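Long-range contacts in dihydrolipoyl dehydrogenase (Elizabethkingia anophelis NUHP1, PDB 6UZI), which probably catalyses the NAD(+)-dependent reoxidation of dihydrolipoyl groups carried on lysines of partner proteins, using one bound FAD per subunit: residues 392-397 against 452-457; 444-449 against 458-463; 361-366 against 420-425. All coordinates share one frame; numbering follows the deposited sequence.

In the fold
All three contacts lie in the dimerisation domain, and all three touch the second subunit. Along the chain, 361-366 comes first, then 392-397, 420-425, 444-449, 452-457 and 458-463, so contact 1 interlocks with both others while contact 3 closes before contact 2 opens. Contact 3 is in the five-stranded antiparallel sheet; contacts 1 and 2 lie further out, among helices 393-398, 443-447 and 458-469. Centres are about 14 Å apart between contacts 1 and 2 and between 1 and 3, and about 18 Å between 2 and 3. Contacts 1 and 2 share a zinc ion, bound by His-453 and Glu-458 with Glu-333 of the second subunit, so the metal site spans the dimer.

Contact 1 of 3, residues 392-397 against 452-457. With ZN (zinc ion), chain F; FAD (flavin-adenine dinucleotide), chain M.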
loop_
_atom_site.group_PDB
_atom_site.type_symbol
_atom_site.label_atom_id
_atom_site.label_comp_id
_atom_site.label_asym_id
_atom_site.label_seq_id
_atom_site.Cartn_x
_atom_site.Cartn_y
_atom_site.Cartn_z
ATOM N N LEU A 392 -0.577 -5.588 14.256
ATOM C CA LEU A 392 -1.224 -4.380 13.753
ATOM C C LEU A 392 -2.736 -4.505 13.834
ATOM O O LEU A 392 -3.309 -5.532 13.463
ATOM C CB LEU A 392 -0.826 -4.118 12.302
ATOM C CG LEU A 392 0.624 -3.758 11.997
ATOM C CD1 LEU A 392 0.824 -3.590 10.494
ATOM C CD2 LEU A 392 1.005 -2.486 12.729
ATOM N N GLY A 393 -3.385 -3.441 14.315
ATOM C CA GLY A 393 -4.837 -3.412 14.320
ATOM C C GLY A 393 -5.424 -3.508 12.929
ATOM O O GLY A 393 -6.488 -4.102 12.738
ATOM N N ARG A 394 -4.743 -2.922 11.943
ATOM C CA ARG A 394 -5.195 -3.033 10.561
ATOM C C ARG A 394 -5.210 -4.486 10.093
ATOM O O ARG A 394 -6.160 -4.919 9.428
ATOM C CB ARG A 394 -4.307 -2.181 9.653
ATOM C CG ARG A 394 -4.838 -2.027 8.244
ATOM C CD ARG A 394 -6.148 -1.263 8.255
ATOM N NE ARG A 394 -6.820 -1.267 6.960
ATOM C CZ ARG A 394 -7.779 -2.123 6.621
ATOM N NH1 ARG A 394 -8.176 -3.051 7.482
ATOM N NH2 ARG A 394 -8.343 -2.052 5.425
ATOM N N SER A 395 -4.179 -5.263 10.449
ATOM C CA SER A 395 -4.125 -6.663 10.030
ATOM C C SER A 395 -5.209 -7.492 10.702
ATOM O O SER A 395 -5.788 -8.388 10.077
ATOM C CB SER A 395 -2.755 -7.260 10.333
ATOM O OG SER A 395 -1.720 -6.424 9.862
ATOM N N ARG A 396 -5.488 -7.224 11.980
ATOM C CA ARG A 396 -6.562 -7.945 12.651
ATOM C C ARG A 396 -7.902 -7.687 11.974
ATOM O O ARG A 396 -8.746 -8.585 11.887
ATOM C CB ARG A 396 -6.631 -7.550 14.124
ATOM C CG ARG A 396 -5.612 -8.223 15.023
ATOM C CD ARG A 396 -5.689 -7.650 16.433
ATOM N NE ARG A 396 -4.717 -8.248 17.344
ATOM C CZ ARG A 396 -3.693 -7.587 17.876
ATOM N NH1 ARG A 396 -2.856 -8.213 18.696
ATOM N NH2 ARG A 396 -3.513 -6.299 17.599
ATOM N N ALA A 397 -8.117 -6.464 11.487
ATOM C CA ALA A 397 -9.405 -6.132 10.893
ATOM C C ALA A 397 -9.585 -6.788 9.531
ATOM O O ALA A 397 -10.709 -7.153 9.169
ATOM C CB ALA A 397 -9.564 -4.619 10.783
ATOM N N ALA A 452 0.013 7.009 9.438
ATOM C CA ALA A 452 -1.435 6.960 9.579
ATOM C C ALA A 452 -1.865 5.707 10.327
ATOM O O ALA A 452 -1.346 4.612 10.093
ATOM C CB ALA A 452 -2.096 6.993 8.196
ATOM N N HIS A 453 -2.833 5.872 11.224
ATOM C CA HIS A 453 -3.376 4.789 12.022
ATOM C C HIS A 453 -4.854 4.617 11.701
ATOM O O HIS A 453 -5.603 5.603 11.727
ATOM C CB HIS A 453 -3.197 5.078 13.518
ATOM C CG HIS A 453 -3.757 4.020 14.417
ATOM N ND1 HIS A 453 -2.971 3.062 15.019
ATOM C CD2 HIS A 453 -5.025 3.783 14.833
ATOM C CE1 HIS A 453 -3.730 2.274 15.759
ATOM N NE2 HIS A 453 -4.981 2.690 15.664
ATOM N N PRO A 454 -5.323 3.390 11.421
ATOM C CA PRO A 454 -4.539 2.154 11.311
ATOM C C PRO A 454 -4.102 1.825 9.880
ATOM O O PRO A 454 -4.941 1.789 8.985
ATOM C CB PRO A 454 -5.511 1.101 11.828
ATOM C CG PRO A 454 -6.855 1.618 11.402
ATOM C CD PRO A 454 -6.773 3.118 11.433
ATOM N N THR A 455 -2.806 1.593 9.668
ATOM C CA THR A 455 -2.284 1.198 8.367
ATOM C C THR A 455 -1.233 0.122 8.557
ATOM O O THR A 455 -0.728 -0.095 9.659
ATOM C CB THR A 455 -1.665 2.370 7.606
ATOM O OG1 THR A 455 -0.613 2.935 8.397
ATOM C CG2 THR A 455 -2.710 3.427 7.287
ATOM N N TYR A 456 -0.887 -0.553 7.460
ATOM C CA TYR A 456 0.173 -1.550 7.533
ATOM C C TYR A 456 1.538 -0.897 7.702
ATOM O O TYR A 456 2.454 -1.518 8.253
ATOM C CB TYR A 456 0.146 -2.433 6.290
ATOM C CG TYR A 456 -1.143 -3.197 6.148
ATOM C CD1 TYR A 456 -2.042 -2.898 5.125
ATOM C CD2 TYR A 456 -1.490 -4.185 7.065
ATOM C CE1 TYR A 456 -3.235 -3.582 5.003
ATOM C CE2 TYR A 456 -2.684 -4.878 6.947
ATOM C CZ TYR A 456 -3.552 -4.572 5.915
ATOM O OH TYR A 456 -4.739 -5.254 5.799
ATOM N N THR A 457 1.686 0.357 7.255
ATOM C CA THR A 457 2.968 1.046 7.368
ATOM C C THR A 457 3.352 1.342 8.812
ATOM O O THR A 457 4.530 1.605 9.080
ATOM C CB THR A 457 2.947 2.356 6.570
ATOM O OG1 THR A 457 1.858 3.178 7.007
ATOM C CG2 THR A 457 2.795 2.071 5.078
HETATM ZN ZN ZN F . -0.888 3.134 15.853
HETATM P PA FAD M . -10.338 8.656 22.813
HETATM O O1A FAD M . -9.909 7.459 22.055
HETATM O O2A FAD M . -11.454 9.419 22.096
HETATM O O5B FAD M . -10.961 8.168 24.215
HETATM C C5B FAD M . -10.191 8.290 25.424
HETATM C C4B FAD M . -10.920 7.531 26.505
HETATM O O4B FAD M . -11.009 8.348 27.683
HETATM C C3B FAD M . -12.362 7.097 26.176
HETATM O O3B FAD M . -12.470 5.684 26.052
HETATM C C2B FAD M . -13.199 7.622 27.359
HETATM O O2B FAD M . -14.107 6.644 27.855
HETATM C C1B FAD M . -12.134 7.918 28.410
HETATM N N9A FAD M . -12.485 8.960 29.371
HETATM C C8A FAD M . -12.923 10.226 29.095
HETATM N N7A FAD M . -13.053 10.990 30.156
HETATM C C5A FAD M . -12.674 10.164 31.199
HETATM C C6A FAD M . -12.566 10.380 32.591
HETATM N N6A FAD M . -12.852 11.539 33.189
HETATM N N1A FAD M . -12.140 9.350 33.354
HETATM C C2A FAD M . -11.844 8.189 32.762
HETATM N N3A FAD M . -11.905 7.868 31.466
HETATM C C4A FAD M . -12.327 8.905 30.738
HETATM N N1 FAD M . -9.102 8.314 13.482
HETATM C C2 FAD M . -8.073 7.900 12.700
HETATM O O2 FAD M . -6.937 8.359 12.847
HETATM N N3 FAD M . -8.289 6.927 11.734
HETATM C C4 FAD M . -9.493 6.301 11.468
HETATM O O4 FAD M . -9.566 5.445 10.591
HETATM C C4X FAD M . -10.585 6.753 12.315
HETATM N N5 FAD M . -11.757 6.204 12.159
HETATM C C5X FAD M . -12.778 6.606 13.010
HETATM C C6 FAD M . -14.033 6.011 12.888
HETATM C C7 FAD M . -15.073 6.345 13.747
HETATM C C7M FAD M . -16.416 5.690 13.575
HETATM C C8 FAD M . -14.858 7.296 14.759
HETATM C C8M FAD M . -15.942 7.629 15.752
HETATM C C9 FAD M . -13.614 7.908 14.871
HETATM C C9A FAD M . -12.576 7.571 14.007
HETATM N N10 FAD M . -11.303 8.147 14.121
HETATM C C10 FAD M . -10.286 7.759 13.294
HETATM C "C1'" FAD M . -11.008 9.038 15.247
HETATM C "C2'" FAD M . -10.276 8.333 16.379
HETATM O "O2'" FAD M . -11.154 7.440 17.064
HETATM C "C3'" FAD M . -9.711 9.365 17.354
HETATM O "O3'" FAD M . -9.027 10.368 16.612
HETATM C "C4'" FAD M . -8.762 8.745 18.377
HETATM O "O4'" FAD M . -9.480 7.726 19.074
HETATM C "C5'" FAD M . -8.221 9.747 19.372
HETATM O "O5'" FAD M . -8.399 9.138 20.663
HETATM P P FAD M . -7.827 9.838 21.994
HETATM O O1P FAD M . -6.704 9.180 22.698
HETATM O O2P FAD M . -7.556 11.297 21.723
HETATM O O3P FAD M . -9.166 9.735 22.849
HETATM O O HOH W 1 -2.560 -1.185 12.416
#
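Arg-394 lays its aliphatic stem over one face of the Tyr-456 ring. Its CG sits 3.8 Å from the centroid of that ring, a CH-pi contact that suits a long, partly apolar side chain. Tyr-456 CG is anti to its carbonyl carbon (chi1 -62°), which brings the ring end nearer helix 393-398. The arginine bends at chi2 (65°), carrying the guanidinium past the ring with the two planes only 19° apart. There NH1 forms a salt bridge with Asp-63 of the second subunit. Arg-394 CB meets Pro-454 CB at 4.1 Å, and Arg-394 CD packs 3.4 Å from Pro-454 O, whose hydrogen bond comes from Tyr-360 OH of the second subunit. Ser-395 OG borders the ring in plane, 3.4 Å from Tyr-456 CE2; this hydroxyl bonds to Met-389 O, and the tyrosine hydroxyl bonds to Ser-398. Leu-392 CD1 lies at the same edge, 4.2 Å from Tyr-456 CD2, and also touches the Tyr-456 carbonyl.

The loop also reaches the flavin and the zinc, consistent with a place in the active site. A cis peptide joins His-453 to Pro-454, and His-453 O accepts a hydrogen bond from FAD N3 (3.0 Å). His-453, the predicted proton acceptor, binds zinc through ND1 at 2.2 Å. Around this pairing, Met-429 of helix 426-438 packs on Tyr-456, and helix 458-469 meets Leu-392.

Contact 2 of 3, residues 444-449 against 458-463; sequences EDIARI and EAIKEA. With ZN (zinc ion), chain F.
The peptide carbonyls of Ala-447 and Ile-449 are flat groups that Lys-461 meets, its ammonium standing above the plane of each, 39° out of it at Ala-447 and 49° at Ile-449. The guanidinium of Arg-448, flat too, makes a weak salt bridge from NE to Glu-444 OE2 and pairs through NH1 with Glu-341 of the second subunit. Two helices joined by a loop in the dimerisation domain make the contact: helix 443-447 ends here, and the chain returns as helix 458-469. Lys-461 NZ donates to Ala-447 O at 2.9 Å and to Ile-449 O at 3.2 Å; Ile-449 O is also hydrogen-bonded to His-451 ND1. Lysine suits this place because it can span the gap and donate several bonds at once; its chain runs extended until chi4 (68°) turns NZ toward the carbonyls. A positive charge would also be favoured at a helix C-terminus.

The backbones approach to 5.0 Å between Ala-447 CA and Lys-461 CA. The Ala-447 methyl points away from 458-463 and packs on Ala-464 and Leu-465 further along that helix. Ile-446 CG2 lies 4.3 Å from Ile-460 CG2. One turn before Lys-461, Glu-458 OE2 binds the zinc ion at 2.2 Å.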
loop_
_atom_site.group_PDB
_atom_site.type_symbol
_atom_site.label_atom_id
_atom_site.label_comp_id
_atom_site.label_asym_id
_atom_site.label_seq_id
_atom_site.Cartn_x
_atom_site.Cartn_y
_atom_site.Cartn_z
ATOM N N GLU A 444 15.861 6.298 13.845
ATOM C CA GLU A 444 15.201 7.297 14.670
ATOM C C GLU A 444 14.372 8.253 13.817
ATOM O O GLU A 444 13.277 8.664 14.220
ATOM C CB GLU A 444 16.247 8.059 15.479
ATOM C CG GLU A 444 15.680 9.120 16.393
ATOM C CD GLU A 444 16.761 9.761 17.212
ATOM O OE1 GLU A 444 17.940 9.406 16.996
ATOM O OE2 GLU A 444 16.439 10.611 18.065
ATOM N N ASP A 445 14.886 8.632 12.642
ATOM C CA ASP A 445 14.137 9.527 11.764
ATOM C C ASP A 445 12.768 8.950 11.441
ATOM O O ASP A 445 11.740 9.614 11.620
ATOM C CB ASP A 445 14.913 9.784 10.472
ATOM C CG ASP A 445 16.087 10.722 10.665
ATOM O OD1 ASP A 445 16.114 11.459 11.678
ATOM O OD2 ASP A 445 16.978 10.729 9.789
ATOM N N ILE A 446 12.740 7.703 10.971
ATOM C CA ILE A 446 11.484 7.062 10.604
ATOM C C ILE A 446 10.616 6.835 11.832
ATOM O O ILE A 446 9.386 6.947 11.770
ATOM C CB ILE A 446 11.777 5.751 9.850
ATOM C CG1 ILE A 446 12.556 6.066 8.575
ATOM C CG2 ILE A 446 10.492 4.992 9.529
ATOM C CD1 ILE A 446 11.875 7.095 7.691
ATOM N N ALA A 447 11.239 6.531 12.970
ATOM C CA ALA A 447 10.483 6.258 14.184
ATOM C C ALA A 447 9.696 7.467 14.677
ATOM O O ALA A 447 8.668 7.295 15.340
ATOM C CB ALA A 447 11.436 5.789 15.281
ATOM N N ARG A 448 10.113 8.679 14.316
ATOM C CA ARG A 448 9.489 9.897 14.810
ATOM C C ARG A 448 8.509 10.511 13.824
ATOM O O ARG A 448 7.871 11.517 14.152
ATOM C CB ARG A 448 10.564 10.918 15.181
ATOM C CG ARG A 448 11.304 10.549 16.449
ATOM C CD ARG A 448 12.380 11.557 16.794
ATOM N NE ARG A 448 13.089 11.163 18.007
ATOM C CZ ARG A 448 12.608 11.311 19.239
ATOM N NH1 ARG A 448 11.413 11.859 19.432
ATOM N NH2 ARG A 448 13.329 10.913 20.279
ATOM N N ILE A 449 8.392 9.947 12.633
ATOM C CA ILE A 449 7.502 10.458 11.600
ATOM C C ILE A 449 6.108 9.886 11.803
ATOM O O ILE A 449 5.949 8.709 12.139
ATOM C CB ILE A 449 8.060 10.119 10.206
ATOM C CG1 ILE A 449 9.219 11.057 9.862
ATOM C CG2 ILE A 449 6.971 10.134 9.149
ATOM C CD1 ILE A 449 9.800 10.808 8.508
ATOM N N GLU A 458 2.403 1.273 9.754
ATOM C CA GLU A 458 2.764 1.458 11.158
ATOM C C GLU A 458 3.758 0.404 11.606
ATOM O O GLU A 458 4.530 0.637 12.543
ATOM C CB GLU A 458 1.522 1.421 12.053
ATOM C CG GLU A 458 0.503 2.501 11.772
ATOM C CD GLU A 458 -0.515 2.645 12.879
ATOM O OE1 GLU A 458 -1.539 1.931 12.842
ATOM O OE2 GLU A 458 -0.293 3.474 13.788
ATOM N N ALA A 459 3.763 -0.758 10.944
ATOM C CA ALA A 459 4.760 -1.772 11.257
ATOM C C ALA A 459 6.159 -1.287 10.921
ATOM O O ALA A 459 7.119 -1.631 11.621
ATOM C CB ALA A 459 4.457 -3.064 10.500
ATOM N N ILE A 460 6.294 -0.449 9.893
ATOM C CA ILE A 460 7.595 0.141 9.603
ATOM C C ILE A 460 8.013 1.065 10.739
ATOM O O ILE A 460 9.141 0.985 11.245
ATOM C CB ILE A 460 7.563 0.883 8.259
ATOM C CG1 ILE A 460 7.058 -0.037 7.156
ATOM C CG2 ILE A 460 8.947 1.375 7.911
ATOM C CD1 ILE A 460 6.800 0.690 5.864
ATOM N N LYS A 461 7.097 1.944 11.166
ATOM C CA LYS A 461 7.386 2.849 12.272
ATOM C C LYS A 461 7.775 2.080 13.529
ATOM O O LYS A 461 8.738 2.448 14.217
ATOM C CB LYS A 461 6.177 3.746 12.537
ATOM C CG LYS A 461 6.301 4.628 13.770
ATOM C CD LYS A 461 4.945 5.149 14.200
ATOM C CE LYS A 461 5.057 6.092 15.386
ATOM N NZ LYS A 461 5.745 7.354 15.028
ATOM N N GLU A 462 7.055 0.993 13.833
ATOM C CA GLU A 462 7.359 0.225 15.036
ATOM C C GLU A 462 8.710 -0.472 14.920
ATOM O O GLU A 462 9.484 -0.493 15.883
ATOM C CB GLU A 462 6.253 -0.789 15.316
ATOM C CG GLU A 462 4.915 -0.203 15.760
ATOM C CD GLU A 462 4.951 0.443 17.144
ATOM O OE1 GLU A 462 5.647 -0.081 18.035
ATOM O OE2 GLU A 462 4.223 1.435 17.367
ATOM N N ALA A 463 9.015 -1.044 13.751
ATOM C CA ALA A 463 10.322 -1.673 13.564
ATOM C C ALA A 463 11.452 -0.659 13.704
ATOM O O ALA A 463 12.499 -0.964 14.291
ATOM C CB ALA A 463 10.394 -2.360 12.200
HETATM ZN ZN ZN F . -0.888 3.134 15.853
#

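Contact 3 of 3, residues 361-366 against 420-425; sequences TWPEVA and HMIGAR
Neighbouring strands of the antiparallel sheet in the dimerisation domain make this contact: 364-366 runs beside 420-423 with an angle of 178° between their directions. Ala-366 and Met-421 form a hydrogen-bonded pair, joined by Ala-366 N to Met-421 O at 3.0 Å and by Met-421 N to Ala-366 O at 2.8 Å. Two residues further on, Gly-423 N donates to Glu-364 O at 2.9 Å in a nearly straight bond. Between them lies the non-hydrogen-bonded pair of Val-365 and Ile-422, whose side chains run side by side, with Val-365 CG2 3.9 Å from Ile-422 CG1. Beta-branched residues suit an extended backbone and give this face an apolar surface.

Pro-363, preceded by a cis peptide, continues that surface: its CG reaches 3.8 Å from Ile-422 CG1, and its CB comes 3.5 Å from Gly-423 CA. Glycine suits that place because its backbone takes a phi of 166°, hardly open to other residues. In the fold, 364-369 is the second strand of a five-stranded sheet, paired on its other side with 357-359, and the face bearing Val-365 is covered by helix 223-236. The face bearing Ala-366 and Met-421 is covered instead by helix 426-438, with Ile-430 meeting both residues.

At the turn, Trp-362 has CG anti to the backbone N (chi1 -166°), swinging its six-membered ring to Ala-424, Trp-362 CH2 to Ala-424 CB 3.8 Å, while NE1 bonds to Asp-400. The extended side chain of Glu-364 brings OE1 to Ala-427 N in the first turn of helix 426-438, and OE2 forms a salt bridge with Arg-425 of the second subunit. Arg-425 of this chain, at the N-cap position of the same helix, pairs in turn with Asp-428 of that subunit.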
loop_
_atom_site.group_PDB
_atom_site.type_symbol
_atom_site.label_atom_id
_atom_site.label_comp_id
_atom_site.label_asym_id
_atom_site.label_seq_id
_atom_site.Cartn_x
_atom_site.Cartn_y
_atom_site.Cartn_z
ATOM N N THR A 361 3.479 -12.527 -4.262
ATOM C CA THR A 361 2.622 -13.472 -3.562
ATOM C C THR A 361 1.737 -12.716 -2.567
ATOM O O THR A 361 1.743 -11.486 -2.499
ATOM C CB THR A 361 3.466 -14.534 -2.863
ATOM O OG1 THR A 361 4.442 -13.898 -2.030
ATOM C CG2 THR A 361 4.179 -15.381 -3.866
ATOM N N TRP A 362 0.954 -13.457 -1.794
ATOM C CA TRP A 362 0.157 -12.877 -0.713
ATOM C C TRP A 362 0.409 -13.648 0.576
ATOM O O TRP A 362 -0.041 -14.808 0.698
ATOM C CB TRP A 362 -1.331 -12.856 -1.047
ATOM C CG TRP A 362 -2.114 -11.967 -0.113
ATOM C CD1 TRP A 362 -2.982 -12.368 0.861
ATOM C CD2 TRP A 362 -2.077 -10.536 -0.053
ATOM N NE1 TRP A 362 -3.497 -11.278 1.515
ATOM C CE2 TRP A 362 -2.956 -10.140 0.977
ATOM C CE3 TRP A 362 -1.393 -9.550 -0.773
ATOM C CZ2 TRP A 362 -3.171 -8.802 1.304
ATOM C CZ3 TRP A 362 -1.607 -8.220 -0.447
ATOM C CH2 TRP A 362 -2.489 -7.858 0.586
ATOM N N PRO A 363 1.074 -13.047 1.576
ATOM C CA PRO A 363 1.513 -11.643 1.632
ATOM C C PRO A 363 2.572 -11.279 0.603
ATOM O O PRO A 363 3.309 -12.143 0.136
ATOM C CB PRO A 363 2.091 -11.519 3.042
ATOM C CG PRO A 363 2.567 -12.886 3.355
ATOM C CD PRO A 363 1.532 -13.797 2.756
ATOM N N GLU A 364 2.622 -10.006 0.234
ATOM C CA GLU A 364 3.664 -9.538 -0.666
ATOM C C GLU A 364 5.006 -9.477 0.059
ATOM O O GLU A 364 5.076 -9.330 1.282
ATOM C CB GLU A 364 3.292 -8.169 -1.226
ATOM C CG GLU A 364 2.212 -8.218 -2.303
ATOM C CD GLU A 364 1.512 -6.875 -2.509
ATOM O OE1 GLU A 364 1.854 -5.891 -1.805
ATOM O OE2 GLU A 364 0.622 -6.806 -3.385
ATOM N N VAL A 365 6.078 -9.588 -0.720
ATOM C CA VAL A 365 7.450 -9.560 -0.227
ATOM C C VAL A 365 8.188 -8.449 -0.960
ATOM O O VAL A 365 8.081 -8.328 -2.186
ATOM C CB VAL A 365 8.158 -10.911 -0.445
ATOM C CG1 VAL A 365 9.550 -10.905 0.183
ATOM C CG2 VAL A 365 7.322 -12.047 0.096
ATOM N N ALA A 366 8.938 -7.646 -0.218
ATOM C CA ALA A 366 9.677 -6.556 -0.829
ATOM C C ALA A 366 10.921 -6.282 -0.007
ATOM O O ALA A 366 10.889 -6.372 1.222
ATOM C CB ALA A 366 8.820 -5.296 -0.938
ATOM N N HIS A 420 13.390 -4.819 4.932
ATOM C CA HIS A 420 12.938 -6.079 4.345
ATOM C C HIS A 420 11.565 -6.437 4.894
ATOM O O HIS A 420 11.402 -6.615 6.105
ATOM C CB HIS A 420 13.959 -7.184 4.627
ATOM C CG HIS A 420 15.343 -6.839 4.165
ATOM N ND1 HIS A 420 15.743 -6.957 2.851
ATOM C CD2 HIS A 420 16.413 -6.352 4.839
ATOM C CE1 HIS A 420 17.003 -6.574 2.738
ATOM N NE2 HIS A 420 17.431 -6.199 3.928
ATOM N N MET A 421 10.591 -6.580 4.000
ATOM C CA MET A 421 9.189 -6.681 4.370
ATOM C C MET A 421 8.572 -7.951 3.815
ATOM O O MET A 421 8.864 -8.362 2.687
ATOM C CB MET A 421 8.380 -5.489 3.840
ATOM C CG MET A 421 9.026 -4.135 3.985
ATOM S SD MET A 421 7.895 -2.890 3.332
ATOM C CE MET A 421 8.758 -1.385 3.789
ATOM N N ILE A 422 7.706 -8.563 4.613
ATOM C CA ILE A 422 6.753 -9.539 4.114
ATOM C C ILE A 422 5.450 -9.289 4.860
ATOM O O ILE A 422 5.435 -9.266 6.094
ATOM C CB ILE A 422 7.240 -10.992 4.284
ATOM C CG1 ILE A 422 6.181 -11.972 3.786
ATOM C CG2 ILE A 422 7.633 -11.293 5.729
ATOM C CD1 ILE A 422 6.692 -13.366 3.679
ATOM N N GLY A 423 4.381 -9.029 4.121
ATOM C CA GLY A 423 3.125 -8.665 4.742
ATOM C C GLY A 423 2.190 -8.084 3.709
ATOM O O GLY A 423 2.534 -7.953 2.533
ATOM N N ALA A 424 0.992 -7.734 4.177
ATOM C CA ALA A 424 -0.009 -7.153 3.290
ATOM C C ALA A 424 0.501 -5.844 2.707
ATOM O O ALA A 424 1.086 -5.020 3.412
ATOM C CB ALA A 424 -1.317 -6.912 4.044
ATOM N N ARG A 425 0.287 -5.669 1.402
ATOM C CA ARG A 425 0.607 -4.445 0.669
ATOM C C ARG A 425 2.096 -4.095 0.705
ATOM O O ARG A 425 2.466 -2.928 0.522
ATOM C CB ARG A 425 -0.214 -3.257 1.184
ATOM C CG ARG A 425 -1.700 -3.462 1.153
ATOM C CD ARG A 425 -2.425 -2.211 1.620
ATOM N NE ARG A 425 -3.867 -2.340 1.444
ATOM C CZ ARG A 425 -4.717 -1.323 1.501
ATOM N NH1 ARG A 425 -4.264 -0.094 1.709
ATOM N NH2 ARG A 425 -6.018 -1.534 1.314
#